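Local coordinates for protein zebrafish RNase5 (Danio rerio, PDB 3LJE) that probably cleaves RNA as a ribonuclease of the pancreatic RNase A family, related to the angiogenins, at residues K2-D6 with D112-P116; C28-S33 with R93-R99; R58-V62 with K75-P81. The contacts are given in a common frame with arbitrary orientation. Numbering follows the deposited sequence.

Contact 1: K2-D6 with D112-P116; sequences KVPPD and DKGWP
In this ribonuclease of the RNase A fold, the N-terminal arm that precedes helix 8-18 lies across the type I' beta turn D112-W115, the hairpin turn joining strand 97-112 to strand 115-119. The turn is closed by D112 N to W115 O (2.8 Å) and W115 N to D112 O (3.0 Å); K113 (phi/psi 54/39) and G114 (89/-1) occupy its corners, and the angles at G114 by themselves call for glycine. The arm has no regular secondary structure, and its CA atoms stay well apart from the turn: V3 to W115 7.7 Å, P4 to K113 8.2 Å, D6 to D112 9.3 Å. K2 brings its carbonyl O to 3.8 Å from W115 CZ2. V3, extended at -93/138 with a t rotamer, sets CG2 over the face of the six-membered ring of W115, 3.6 Å from its centroid and 4° off the normal, a CH-pi contact. P4 (-59/153) points toward the turn, with CD 3.3 Å from W115 NE1 and CG 4.1 Å from K113 CD. W115, m with chi2 93°, also meets Y11 of helix 8-18 edge-to-face. At P5 (-76/-15) the backbone bends, and D6 (-85/-6, p rotamer) reaches back to the turn. K113 stretches out to meet it, and its NZ forms salt bridges with D6 OD2 at 2.9 Å and with D112 OD1 at 2.8 Å.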
ATOM      1  N   LYS A   2      -5.625 -17.937 -10.938  1.00 52.29           N
ATOM      2  CA  LYS A   2      -5.833 -18.206  -9.471  1.00 52.97           C
ATOM      3  C   LYS A   2      -4.643 -17.790  -8.575  1.00 52.22           C
ATOM      4  O   LYS A   2      -3.488 -18.036  -8.918  1.00 53.31           O
ATOM      5  CB  LYS A   2      -6.105 -19.712  -9.186  1.00 53.70           C
ATOM      6  CG  LYS A   2      -7.090 -19.926  -8.021  1.00 55.90           C
ATOM      7  CD  LYS A   2      -6.495 -20.592  -6.751  1.00 57.23           C
ATOM      8  CE  LYS A   2      -6.356 -22.111  -6.930  1.00 57.61           C
ATOM      9  NZ  LYS A   2      -5.003 -22.624  -6.454  1.00 57.94           N
ATOM     10  N   VAL A   3      -4.920 -17.176  -7.423  1.00 49.94           N
ATOM     11  CA  VAL A   3      -3.842 -16.824  -6.507  1.00 47.33           C
ATOM     12  C   VAL A   3      -3.764 -18.034  -5.564  1.00 46.41           C
ATOM     13  O   VAL A   3      -4.795 -18.538  -5.145  1.00 46.76           O
ATOM     14  CB  VAL A   3      -4.192 -15.520  -5.682  1.00 46.32           C
ATOM     15  CG1 VAL A   3      -3.088 -15.209  -4.637  1.00 43.50           C
ATOM     16  CG2 VAL A   3      -4.402 -14.370  -6.637  1.00 44.13           C
ATOM     17  N   PRO A   4      -2.559 -18.496  -5.215  1.00 45.73           N
ATOM     18  CA  PRO A   4      -2.497 -19.650  -4.315  1.00 45.32           C
ATOM     19  C   PRO A   4      -3.204 -19.314  -3.030  1.00 45.30           C
ATOM     20  O   PRO A   4      -3.241 -18.172  -2.613  1.00 45.84           O
ATOM     21  CB  PRO A   4      -0.990 -19.884  -4.135  1.00 45.88           C
ATOM     22  CG  PRO A   4      -0.389 -19.376  -5.476  1.00 45.58           C
ATOM     23  CD  PRO A   4      -1.221 -18.132  -5.745  1.00 45.50           C
ATOM     24  N   PRO A   5      -3.738 -20.325  -2.326  1.00 45.18           N
ATOM     25  CA  PRO A   5      -4.438 -19.961  -1.096  1.00 42.91           C
ATOM     26  C   PRO A   5      -3.579 -19.613   0.063  1.00 41.38           C
ATOM     27  O   PRO A   5      -4.073 -19.038   1.034  1.00 39.76           O
ATOM     28  CB  PRO A   5      -5.352 -21.182  -0.846  1.00 44.58           C
ATOM     29  CG  PRO A   5      -4.494 -22.308  -1.373  1.00 44.52           C
ATOM     30  CD  PRO A   5      -4.021 -21.734  -2.703  1.00 45.00           C
ATOM     31  N   ASP A   6      -2.291 -19.933   0.035  1.00 40.19           N
ATOM     32  CA  ASP A   6      -1.537 -19.479   1.212  1.00 39.96           C
ATOM     33  C   ASP A   6      -1.100 -18.035   0.980  1.00 37.64           C
ATOM     34  O   ASP A   6      -0.545 -17.398   1.864  1.00 37.93           O
ATOM     35  CB  ASP A   6      -0.292 -20.297   1.438  1.00 42.19           C
ATOM     36  CG  ASP A   6       0.507 -20.449   0.196  1.00 45.43           C
ATOM     37  OD1 ASP A   6      -0.085 -20.720  -0.868  1.00 46.07           O
ATOM     38  OD2 ASP A   6       1.744 -20.282   0.276  1.00 48.51           O
ATOM     39  N   ASP A 112       5.260 -12.982  -3.097  1.00 24.93           N
ATOM     40  CA  ASP A 112       5.171 -14.412  -2.775  1.00 26.62           C
ATOM     41  C   ASP A 112       4.601 -15.161  -3.955  1.00 26.75           C
ATOM     42  O   ASP A 112       3.443 -14.980  -4.372  1.00 25.34           O
ATOM     43  CB  ASP A 112       4.345 -14.634  -1.499  1.00 28.62           C
ATOM     44  CG  ASP A 112       4.511 -16.086  -0.943  1.00 32.41           C
ATOM     45  OD1 ASP A 112       5.021 -16.972  -1.682  1.00 32.29           O
ATOM     46  OD2 ASP A 112       4.137 -16.273   0.202  1.00 32.66           O
ATOM     47  N   LYS A 113       5.465 -15.994  -4.548  1.00 26.82           N
ATOM     48  CA  LYS A 113       5.068 -16.764  -5.730  1.00 28.51           C
ATOM     49  C   LYS A 113       4.508 -15.881  -6.864  1.00 27.16           C
ATOM     50  O   LYS A 113       3.589 -16.312  -7.550  1.00 26.64           O
ATOM     51  CB  LYS A 113       4.016 -17.830  -5.360  1.00 31.67           C
ATOM     52  CG  LYS A 113       4.519 -18.988  -4.361  1.00 35.10           C
ATOM     53  CD  LYS A 113       3.336 -19.854  -3.843  1.00 36.06           C
ATOM     54  CE  LYS A 113       3.608 -20.569  -2.506  1.00 39.66           C
ATOM     55  NZ  LYS A 113       4.063 -19.599  -1.359  1.00 40.87           N
ATOM     56  N   GLY A 114       5.106 -14.696  -7.065  1.00 25.72           N
ATOM     57  CA  GLY A 114       4.727 -13.779  -8.118  1.00 25.37           C
ATOM     58  C   GLY A 114       3.618 -12.769  -7.706  1.00 25.23           C
ATOM     59  O   GLY A 114       3.177 -11.945  -8.558  1.00 26.88           O
ATOM     60  N   TRP A 115       3.115 -12.852  -6.470  1.00 22.58           N
ATOM     61  CA  TRP A 115       2.006 -11.884  -6.073  1.00 22.24           C
ATOM     62  C   TRP A 115       2.482 -10.922  -5.028  1.00 20.60           C
ATOM     63  O   TRP A 115       3.216 -11.310  -4.088  1.00 20.85           O
ATOM     64  CB  TRP A 115       0.825 -12.636  -5.457  1.00 23.58           C
ATOM     65  CG  TRP A 115       0.280 -13.663  -6.369  1.00 27.03           C
ATOM     66  CD1 TRP A 115       0.624 -15.016  -6.439  1.00 29.55           C
ATOM     67  CD2 TRP A 115      -0.608 -13.415  -7.440  1.00 29.40           C
ATOM     68  NE1 TRP A 115      -0.015 -15.600  -7.516  1.00 31.18           N
ATOM     69  CE2 TRP A 115      -0.782 -14.653  -8.144  1.00 31.42           C
ATOM     70  CE3 TRP A 115      -1.276 -12.274  -7.884  1.00 28.70           C
ATOM     71  CZ2 TRP A 115      -1.611 -14.756  -9.275  1.00 32.78           C
ATOM     72  CZ3 TRP A 115      -2.089 -12.351  -8.993  1.00 32.46           C
ATOM     73  CH2 TRP A 115      -2.257 -13.588  -9.688  1.00 33.65           C
ATOM     74  N   PRO A 116       2.023  -9.656  -5.099  1.00 19.15           N
ATOM     75  CA  PRO A 116       2.491  -8.714  -4.060  1.00 18.73           C
ATOM     76  C   PRO A 116       1.788  -8.951  -2.707  1.00 20.84           C
ATOM     77  O   PRO A 116       0.549  -9.063  -2.664  1.00 20.28           O
ATOM     78  CB  PRO A 116       2.129  -7.331  -4.618  1.00 18.27           C
ATOM     79  CG  PRO A 116       0.826  -7.649  -5.549  1.00 15.31           C
ATOM     80  CD  PRO A 116       1.203  -9.037  -6.162  1.00 17.85           C
TER

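Contact 2: C28-S33 with R93-R99; sequences CDRAMS and RPNCQYR
R93, in a loop, points toward the C-terminal part of helix 28-34. Its NH1 donates to S33 O at 2.9 Å, with a weak second bond from NH2 to S33 O at 3.4 Å, and water 2 links NH1 (2.4 Å) to M32 O (3.2 Å). A cis peptide bond leads into P94, whose CA lies 7.5 Å from that of S33. C96 is disulfide-bonded to C45. From Q97 the chain is a strand, crossing the helix at 126° with the axes 7.7 Å apart. Y98 (-118/161, m) points at the helix, its CA 5.8 Å from that of D29. D29, an m rotamer, accepts Y98 N on OD1 at 2.6 Å, while water 1 donates to D29 OD2 at 2.6 Å and weakly to Y98 O at 3.4 Å. M32, m at all three chi angles, lays CG over the Y98 ring, 3.8 Å from its centroid, with SD at 4.9 Å in a Met-aromatic contact. C28 CB touches Y98 CB at 3.6 Å, and Y98 OH hydrogen-bonds to K46 O. With C28 disulfide-bonded to C85 of strand 80-89, this is the disulfide-tied packing of the second helix on the antiparallel sheet of the RNase A fold.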
ATOM      1  N   CYS A  28      -7.242  11.051   1.921  1.00 17.18           N
ATOM      2  CA  CYS A  28      -6.661  10.197   2.949  1.00 16.45           C
ATOM      3  C   CYS A  28      -7.615   9.799   4.092  1.00 15.15           C
ATOM      4  O   CYS A  28      -7.692   8.637   4.414  1.00 15.14           O
ATOM      5  CB  CYS A  28      -5.391  10.836   3.619  1.00 17.20           C
ATOM      6  SG  CYS A  28      -3.946  10.765   2.476  1.00 19.37           S
ATOM      7  N   ASP A  29      -8.273  10.764   4.741  1.00 14.67           N
ATOM      8  CA  ASP A  29      -9.091  10.387   5.880  1.00 15.84           C
ATOM      9  C   ASP A  29     -10.190   9.371   5.505  1.00 16.05           C
ATOM     10  O   ASP A  29     -10.323   8.347   6.194  1.00 15.91           O
ATOM     11  CB  ASP A  29      -9.788  11.584   6.509  1.00 18.00           C
ATOM     12  CG  ASP A  29      -8.781  12.533   7.319  1.00 23.04           C
ATOM     13  OD1 ASP A  29      -7.542  12.191   7.413  1.00 23.27           O
ATOM     14  OD2 ASP A  29      -9.259  13.593   7.810  1.00 19.60           O
ATOM     15  N   ARG A  30     -10.934   9.665   4.430  1.00 16.27           N
ATOM     16  CA  ARG A  30     -12.047   8.735   4.094  1.00 17.15           C
ATOM     17  C   ARG A  30     -11.519   7.381   3.591  1.00 15.82           C
ATOM     18  O   ARG A  30     -12.123   6.345   3.881  1.00 16.95           O
ATOM     19  CB  ARG A  30     -13.044   9.380   3.070  0.50 18.26           C
ATOM     20  CG  ARG A  30     -12.749   9.229   1.525  0.50 20.26           C
ATOM     21  CD  ARG A  30     -13.791   9.832   0.589  0.50 20.75           C
ATOM     22  NE  ARG A  30     -13.627  11.262   0.517  0.50 25.71           N
ATOM     23  CZ  ARG A  30     -13.777  12.105  -0.494  0.50 23.24           C
ATOM     24  NH1 ARG A  30     -14.129  11.772  -1.746  0.50 25.15           N
ATOM     25  NH2 ARG A  30     -13.562  13.350  -0.194  0.50 24.71           N
ATOM     26  N   ALA A  31     -10.392   7.358   2.852  1.00 15.87           N
ATOM     27  CA  ALA A  31      -9.819   6.109   2.374  1.00 15.55           C
ATOM     28  C   ALA A  31      -9.375   5.276   3.585  1.00 14.21           C
ATOM     29  O   ALA A  31      -9.658   4.086   3.648  1.00 16.37           O
ATOM     30  CB  ALA A  31      -8.650   6.361   1.429  1.00 13.64           C
ATOM     31  N   MET A  32      -8.667   5.894   4.546  1.00 15.67           N
ATOM     32  CA  MET A  32      -8.177   5.112   5.715  1.00 14.96           C
ATOM     33  C   MET A  32      -9.379   4.553   6.515  1.00 16.05           C
ATOM     34  O   MET A  32      -9.371   3.469   7.067  1.00 15.97           O
ATOM     35  CB  MET A  32      -7.306   6.022   6.640  1.00 15.52           C
ATOM     36  CG  MET A  32      -5.958   6.483   5.963  1.00 16.61           C
ATOM     37  SD  MET A  32      -4.858   5.003   5.483  1.00 17.01           S
ATOM     38  CE  MET A  32      -4.230   4.618   7.198  1.00 16.78           C
ATOM     39  N   SER A  33     -10.400   5.364   6.562  1.00 16.50           N
ATOM     40  CA  SER A  33     -11.593   4.976   7.303  1.00 17.83           C
ATOM     41  C   SER A  33     -12.419   3.869   6.568  1.00 16.57           C
ATOM     42  O   SER A  33     -12.642   2.817   7.122  1.00 18.30           O
ATOM     43  CB  SER A  33     -12.438   6.247   7.503  1.00 19.26           C
ATOM     44  OG  SER A  33     -13.680   5.845   8.020  1.00 21.61           O
ATOM     45  N   ARG A  93      -9.369   4.932  15.982  1.00 34.46           N
ATOM     46  CA  ARG A  93     -10.550   5.228  15.122  1.00 34.59           C
ATOM     47  C   ARG A  93     -11.657   5.658  16.125  1.00 34.24           C
ATOM     48  O   ARG A  93     -11.769   5.060  17.208  1.00 34.22           O
ATOM     49  CB  ARG A  93     -11.107   3.961  14.457  1.00 37.64           C
ATOM     50  CG  ARG A  93     -10.380   3.376  13.274  1.00 40.38           C
ATOM     51  CD  ARG A  93     -11.181   2.118  12.693  1.00 41.16           C
ATOM     52  NE  ARG A  93     -12.515   2.383  12.103  1.00 42.55           N
ATOM     53  CZ  ARG A  93     -12.734   2.566  10.775  1.00 43.81           C
ATOM     54  NH1 ARG A  93     -11.725   2.542   9.882  1.00 42.36           N
ATOM     55  NH2 ARG A  93     -13.971   2.655  10.298  1.00 43.10           N
ATOM     56  N   PRO A  94     -12.527   6.601  15.747  1.00 32.71           N
ATOM     57  CA  PRO A  94     -12.544   7.276  14.427  1.00 31.72           C
ATOM     58  C   PRO A  94     -11.887   8.662  14.427  1.00 31.48           C
ATOM     59  O   PRO A  94     -12.191   9.550  13.570  1.00 30.07           O
ATOM     60  CB  PRO A  94     -14.039   7.439  14.202  1.00 32.92           C
ATOM     61  CG  PRO A  94     -14.480   7.988  15.660  1.00 32.49           C
ATOM     62  CD  PRO A  94     -13.701   6.990  16.574  1.00 32.10           C
ATOM     63  N   ASN A  95     -10.985   8.887  15.364  1.00 31.48           N
ATOM     64  CA  ASN A  95     -10.466  10.216  15.434  1.00 31.46           C
ATOM     65  C   ASN A  95      -9.251  10.427  14.543  1.00 31.53           C
ATOM     66  O   ASN A  95      -8.682  11.502  14.603  1.00 31.38           O
ATOM     67  CB  ASN A  95     -10.057  10.548  16.869  1.00 33.65           C
ATOM     68  CG  ASN A  95     -11.110  10.130  17.906  1.00 37.61           C
ATOM     69  OD1 ASN A  95     -12.325  10.381  17.717  1.00 37.37           O
ATOM     70  ND2 ASN A  95     -10.652   9.540  19.037  1.00 38.30           N
ATOM     71  N   CYS A  96      -8.839   9.431  13.762  1.00 30.35           N
ATOM     72  CA  CYS A  96      -7.640   9.642  12.952  1.00 29.03           C
ATOM     73  C   CYS A  96      -7.740  10.795  11.910  1.00 29.49           C
ATOM     74  O   CYS A  96      -8.723  10.891  11.185  1.00 30.27           O
ATOM     75  CB  CYS A  96      -7.302   8.337  12.225  1.00 27.60           C
ATOM     76  SG  CYS A  96      -7.531   6.834  13.225  1.00 29.41           S
ATOM     77  N   GLN A  97      -6.731  11.683  11.840  1.00 26.35           N
ATOM     78  CA  GLN A  97      -6.671  12.694  10.806  1.00 23.90           C
ATOM     79  C   GLN A  97      -5.317  12.587  10.108  1.00 22.64           C
ATOM     80  O   GLN A  97      -4.268  12.559  10.801  1.00 23.30           O
ATOM     81  CB  GLN A  97      -6.791  14.085  11.381  1.00 24.40           C
ATOM     82  CG  GLN A  97      -8.191  14.282  11.949  1.00 32.21           C
ATOM     83  CD  GLN A  97      -8.397  15.703  12.458  1.00 34.67           C
ATOM     84  OE1 GLN A  97      -8.593  15.924  13.673  1.00 38.68           O
ATOM     85  NE2 GLN A  97      -8.334  16.668  11.543  1.00 37.72           N
ATOM     86  N   TYR A  98      -5.349  12.613   8.776  1.00 21.36           N
ATOM     87  CA  TYR A  98      -4.120  12.465   7.950  1.00 21.76           C
ATOM     88  C   TYR A  98      -3.793  13.660   7.069  1.00 23.33           C
ATOM     89  O   TYR A  98      -4.683  14.451   6.726  1.00 23.67           O
ATOM     90  CB  TYR A  98      -4.311  11.229   7.024  1.00 19.87           C
ATOM     91  CG  TYR A  98      -4.400   9.952   7.756  1.00 18.33           C
ATOM     92  CD1 TYR A  98      -3.215   9.207   8.031  1.00 18.61           C
ATOM     93  CD2 TYR A  98      -5.612   9.492   8.277  1.00 19.29           C
ATOM     94  CE1 TYR A  98      -3.250   8.081   8.783  1.00 19.32           C
ATOM     95  CE2 TYR A  98      -5.636   8.351   9.067  1.00 18.57           C
ATOM     96  CZ  TYR A  98      -4.449   7.661   9.301  1.00 19.70           C
ATOM     97  OH  TYR A  98      -4.434   6.509  10.014  1.00 20.29           O
ATOM     98  N   ARG A  99      -2.530  13.755   6.623  1.00 22.23           N
ATOM     99  CA  ARG A  99      -2.166  14.768   5.655  1.00 24.32           C
ATOM    100  C   ARG A  99      -1.690  13.908   4.516  1.00 23.61           C
ATOM    101  O   ARG A  99      -1.009  12.911   4.748  1.00 26.19           O
ATOM    102  CB  ARG A  99      -1.017  15.608   6.214  1.00 27.76           C
ATOM    103  CG  ARG A  99      -0.283  16.535   5.232  1.00 36.84           C
ATOM    104  CD  ARG A  99      -1.134  17.744   4.653  1.00 42.92           C
ATOM    105  NE  ARG A  99      -1.638  18.765   5.625  1.00 50.44           N
ATOM    106  CZ  ARG A  99      -1.089  19.088   6.820  1.00 52.90           C
ATOM    107  NH1 ARG A  99       0.014  18.476   7.262  1.00 53.78           N
ATOM    108  NH2 ARG A  99      -1.653  20.043   7.586  1.00 54.91           N
TER
HETATM  109  O   HOH W   1      -7.583  15.517   8.205  1.00 35.13           O
HETATM  110  O   HOH W   2      -9.420   3.248  10.248  1.00 44.13           O

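Contact 3: R58-V62 with K75-P81; sequences RITTV and KSNQPFP
R58 lays its guanidinium flat on the F80 ring, centres 4.2 Å apart and planes 6° from parallel. The stack is off-centre: CZ sits 4.2 Å from the ring centroid of F80, 32° off the normal, a cation-pi contact in which R58 NH2 comes to 3.5 Å from F80 CE2. R58 gets there from the helical part of 58-62 with chi1 and chi2 both t and chi3 p. One turn on, T61 OG1 hydrogen-bonds to R58 O at 2.6 Å and V62 N to I59 O at 2.9 Å; the CA of V62 is 5.3 Å from that of S76. V62, a t rotamer, points toward strand residues K75 and S76, with CG1 3.7 Å from S76 N, and its CG2 lies 4.0 Å from F80 CZ. I59 adds CG1 at 4.0 Å from F80 CE2. Between strands 73-76 and 80-89 the chain loops through N77, Q78 and P79, and S76 OG holds Q78 O at 2.7 Å. F80 (-122/152, chi1 -92°) turns back toward the helix, and I52 and I107 also pack on it. Water 3 joins R58 NH2 to P79 O, 2.7 Å from each. A sulfate ion, probably from the crystallisation liquor, lies about 4 Å from the R58 side chain. A buried phenyl ring is thus roofed by an exposed arginine whose charge could also meet anions.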
ATOM      1  N   ARG A  58      -0.595  -4.044 -13.052  1.00 16.33           N
ATOM      2  CA  ARG A  58       0.668  -3.402 -13.343  1.00 17.70           C
ATOM      3  C   ARG A  58       1.580  -3.477 -12.115  1.00 19.25           C
ATOM      4  O   ARG A  58       2.776  -3.667 -12.232  1.00 19.83           O
ATOM      5  CB  ARG A  58       0.470  -1.916 -13.723  1.00 17.33           C
ATOM      6  CG  ARG A  58       1.803  -1.431 -14.443  1.00 19.95           C
ATOM      7  CD  ARG A  58       1.660  -0.135 -15.269  1.00 22.44           C
ATOM      8  NE  ARG A  58       1.518   0.982 -14.328  1.00 19.62           N
ATOM      9  CZ  ARG A  58       2.562   1.707 -13.911  1.00 19.93           C
ATOM     10  NH1 ARG A  58       3.860   1.453 -14.316  1.00 19.05           N
ATOM     11  NH2 ARG A  58       2.335   2.731 -13.116  1.00 18.75           N
ATOM     12  N   ILE A  59       1.003  -3.275 -10.948  1.00 17.07           N
ATOM     13  CA  ILE A  59       1.829  -3.314  -9.719  1.00 16.65           C
ATOM     14  C   ILE A  59       2.375  -4.757  -9.580  1.00 17.39           C
ATOM     15  O   ILE A  59       3.547  -4.927  -9.168  1.00 16.07           O
ATOM     16  CB  ILE A  59       0.968  -2.975  -8.505  1.00 17.73           C
ATOM     17  CG1 ILE A  59       0.579  -1.475  -8.578  1.00 17.85           C
ATOM     18  CG2 ILE A  59       1.725  -3.177  -7.167  1.00 15.92           C
ATOM     19  CD1 ILE A  59      -0.544  -1.143  -7.556  1.00 20.78           C
ATOM     20  N   THR A  60       1.562  -5.742  -9.924  1.00 16.21           N
ATOM     21  CA  THR A  60       2.013  -7.153  -9.785  1.00 18.85           C
ATOM     22  C   THR A  60       3.264  -7.449 -10.656  1.00 21.22           C
ATOM     23  O   THR A  60       4.067  -8.344 -10.325  1.00 21.67           O
ATOM     24  CB  THR A  60       0.788  -8.076 -10.054  1.00 19.67           C
ATOM     25  OG1 THR A  60      -0.153  -7.825  -9.006  1.00 20.38           O
ATOM     26  CG2 THR A  60       1.163  -9.619 -10.055  1.00 19.39           C
ATOM     27  N   THR A  61       3.430  -6.724 -11.775  1.00 19.71           N
ATOM     28  CA  THR A  61       4.646  -6.914 -12.616  1.00 19.09           C
ATOM     29  C   THR A  61       5.934  -6.625 -11.827  1.00 18.86           C
ATOM     30  O   THR A  61       6.988  -7.102 -12.221  1.00 18.04           O
ATOM     31  CB  THR A  61       4.679  -5.977 -13.919  1.00 18.39           C
ATOM     32  OG1 THR A  61       4.763  -4.593 -13.542  1.00 19.25           O
ATOM     33  CG2 THR A  61       3.406  -6.266 -14.784  1.00 20.65           C
ATOM     34  N   VAL A  62       5.840  -5.840 -10.749  1.00 17.68           N
ATOM     35  CA  VAL A  62       7.051  -5.642  -9.920  1.00 18.53           C
ATOM     36  C   VAL A  62       7.503  -7.000  -9.312  1.00 20.33           C
ATOM     37  O   VAL A  62       8.727  -7.229  -9.067  1.00 19.43           O
ATOM     38  CB  VAL A  62       6.791  -4.631  -8.791  1.00 17.51           C
ATOM     39  CG1 VAL A  62       8.074  -4.416  -7.891  1.00 15.71           C
ATOM     40  CG2 VAL A  62       6.506  -3.274  -9.483  1.00 17.35           C
ATOM     41  N   LYS A  75      12.112  -4.272  -6.242  1.00 15.18           N
ATOM     42  CA  LYS A  75      11.960  -2.828  -6.434  1.00 16.97           C
ATOM     43  C   LYS A  75      11.509  -2.602  -7.917  1.00 16.10           C
ATOM     44  O   LYS A  75      11.985  -3.267  -8.830  1.00 16.25           O
ATOM     45  CB  LYS A  75      13.309  -2.139  -6.192  1.00 18.23           C
ATOM     46  CG  LYS A  75      13.311  -0.633  -6.299  1.00 18.25           C
ATOM     47  CD  LYS A  75      14.617  -0.088  -5.640  1.00 23.90           C
ATOM     48  CE  LYS A  75      14.542   1.408  -5.486  1.00 26.59           C
ATOM     49  NZ  LYS A  75      15.815   1.983  -4.949  1.00 27.69           N
ATOM     50  N   SER A  76      10.581  -1.666  -8.123  1.00 16.91           N
ATOM     51  CA  SER A  76      10.146  -1.374  -9.476  1.00 15.39           C
ATOM     52  C   SER A  76      11.389  -0.859 -10.273  1.00 14.47           C
ATOM     53  O   SER A  76      12.304  -0.283  -9.665  1.00 14.12           O
ATOM     54  CB  SER A  76       9.045  -0.267  -9.454  1.00 11.95           C
ATOM     55  OG  SER A  76       9.449   0.918  -8.807  1.00 16.02           O
ATOM     56  N   ASN A  77      11.310  -1.002 -11.604  1.00 16.05           N
ATOM     57  CA  ASN A  77      12.427  -0.561 -12.489  1.00 17.73           C
ATOM     58  C   ASN A  77      12.150   0.915 -12.932  1.00 18.70           C
ATOM     59  O   ASN A  77      12.951   1.530 -13.683  1.00 18.26           O
ATOM     60  CB  ASN A  77      12.552  -1.501 -13.675  1.00 16.11           C
ATOM     61  CG  ASN A  77      11.310  -1.518 -14.606  1.00 19.61           C
ATOM     62  OD1 ASN A  77      10.433  -0.624 -14.555  1.00 19.88           O
ATOM     63  ND2 ASN A  77      11.253  -2.505 -15.445  1.00 17.99           N
ATOM     64  N   GLN A  78      11.107   1.520 -12.373  1.00 15.49           N
ATOM     65  CA  GLN A  78      10.739   2.931 -12.730  1.00 17.13           C
ATOM     66  C   GLN A  78       9.849   3.502 -11.596  1.00 17.25           C
ATOM     67  O   GLN A  78       9.220   2.702 -10.839  1.00 17.36           O
ATOM     68  CB  GLN A  78       9.850   2.964 -14.023  1.00 18.10           C
ATOM     69  CG  GLN A  78       8.591   2.061 -13.943  1.00 19.27           C
ATOM     70  CD  GLN A  78       7.981   1.819 -15.310  1.00 22.92           C
ATOM     71  OE1 GLN A  78       7.157   2.632 -15.756  1.00 21.34           O
ATOM     72  NE2 GLN A  78       8.384   0.736 -15.996  1.00 17.83           N
ATOM     73  N   PRO A  79       9.806   4.814 -11.435  1.00 17.08           N
ATOM     74  CA  PRO A  79       8.956   5.417 -10.375  1.00 16.98           C
ATOM     75  C   PRO A  79       7.477   5.032 -10.592  1.00 17.22           C
ATOM     76  O   PRO A  79       7.050   4.686 -11.726  1.00 17.62           O
ATOM     77  CB  PRO A  79       9.109   6.960 -10.603  1.00 16.90           C
ATOM     78  CG  PRO A  79      10.481   7.103 -11.333  1.00 18.29           C
ATOM     79  CD  PRO A  79      10.510   5.874 -12.244  1.00 17.31           C
ATOM     80  N   PHE A  80       6.753   4.985  -9.496  1.00 16.34           N
ATOM     81  CA  PHE A  80       5.290   4.783  -9.611  1.00 16.25           C
ATOM     82  C   PHE A  80       4.731   5.969  -8.944  1.00 14.92           C
ATOM     83  O   PHE A  80       5.324   6.564  -8.032  1.00 16.36           O
ATOM     84  CB  PHE A  80       4.749   3.520  -8.809  1.00 15.44           C
ATOM     85  CG  PHE A  80       4.704   2.287  -9.618  1.00 15.60           C
ATOM     86  CD1 PHE A  80       5.896   1.667 -10.141  1.00 13.78           C
ATOM     87  CD2 PHE A  80       3.476   1.660  -9.892  1.00 15.33           C
ATOM     88  CE1 PHE A  80       5.810   0.506 -10.839  1.00 15.67           C
ATOM     89  CE2 PHE A  80       3.438   0.508 -10.594  1.00 17.20           C
ATOM     90  CZ  PHE A  80       4.592  -0.103 -11.076  1.00 16.22           C
ATOM     91  N   PRO A  81       3.511   6.372  -9.378  1.00 14.26           N
ATOM     92  CA  PRO A  81       2.819   7.452  -8.702  1.00 14.89           C
ATOM     93  C   PRO A  81       2.236   6.966  -7.401  1.00 13.49           C
ATOM     94  O   PRO A  81       1.566   5.934  -7.364  1.00 15.65           O
ATOM     95  CB  PRO A  81       1.714   7.866  -9.663  1.00 13.05           C
ATOM     96  CG  PRO A  81       1.367   6.597 -10.388  1.00 13.56           C
ATOM     97  CD  PRO A  81       2.500   5.633 -10.154  1.00 14.76           C
TER
HETATM   98  O   HOH W   3       4.840   3.779 -12.954  1.00 21.07           O

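All three contacts reach the same antiparallel sheet, but at different places. Contact 1 is a surface contact, none of its touching residues buried, joining the N-terminal arm to a hairpin turn by a tryptophan face and a salt-bridge network. Contacts 2 and 3 are partly buried, each packing a helical segment on strands: contact 2 adds hydrogen bonds between charged side chains and backbone atoms, and flanking disulfides, whereas contact 3 has no direct hydrogen bond between its segments and relies on stacking and apolar side chains. Contacts 1 and 3 touch, P116 CD lying 3.4 Å from T60 OG1; contact 2 lies across the chain's centre from both, about 30 Å from contact 1 and 26 Å from contact 3, centre to centre.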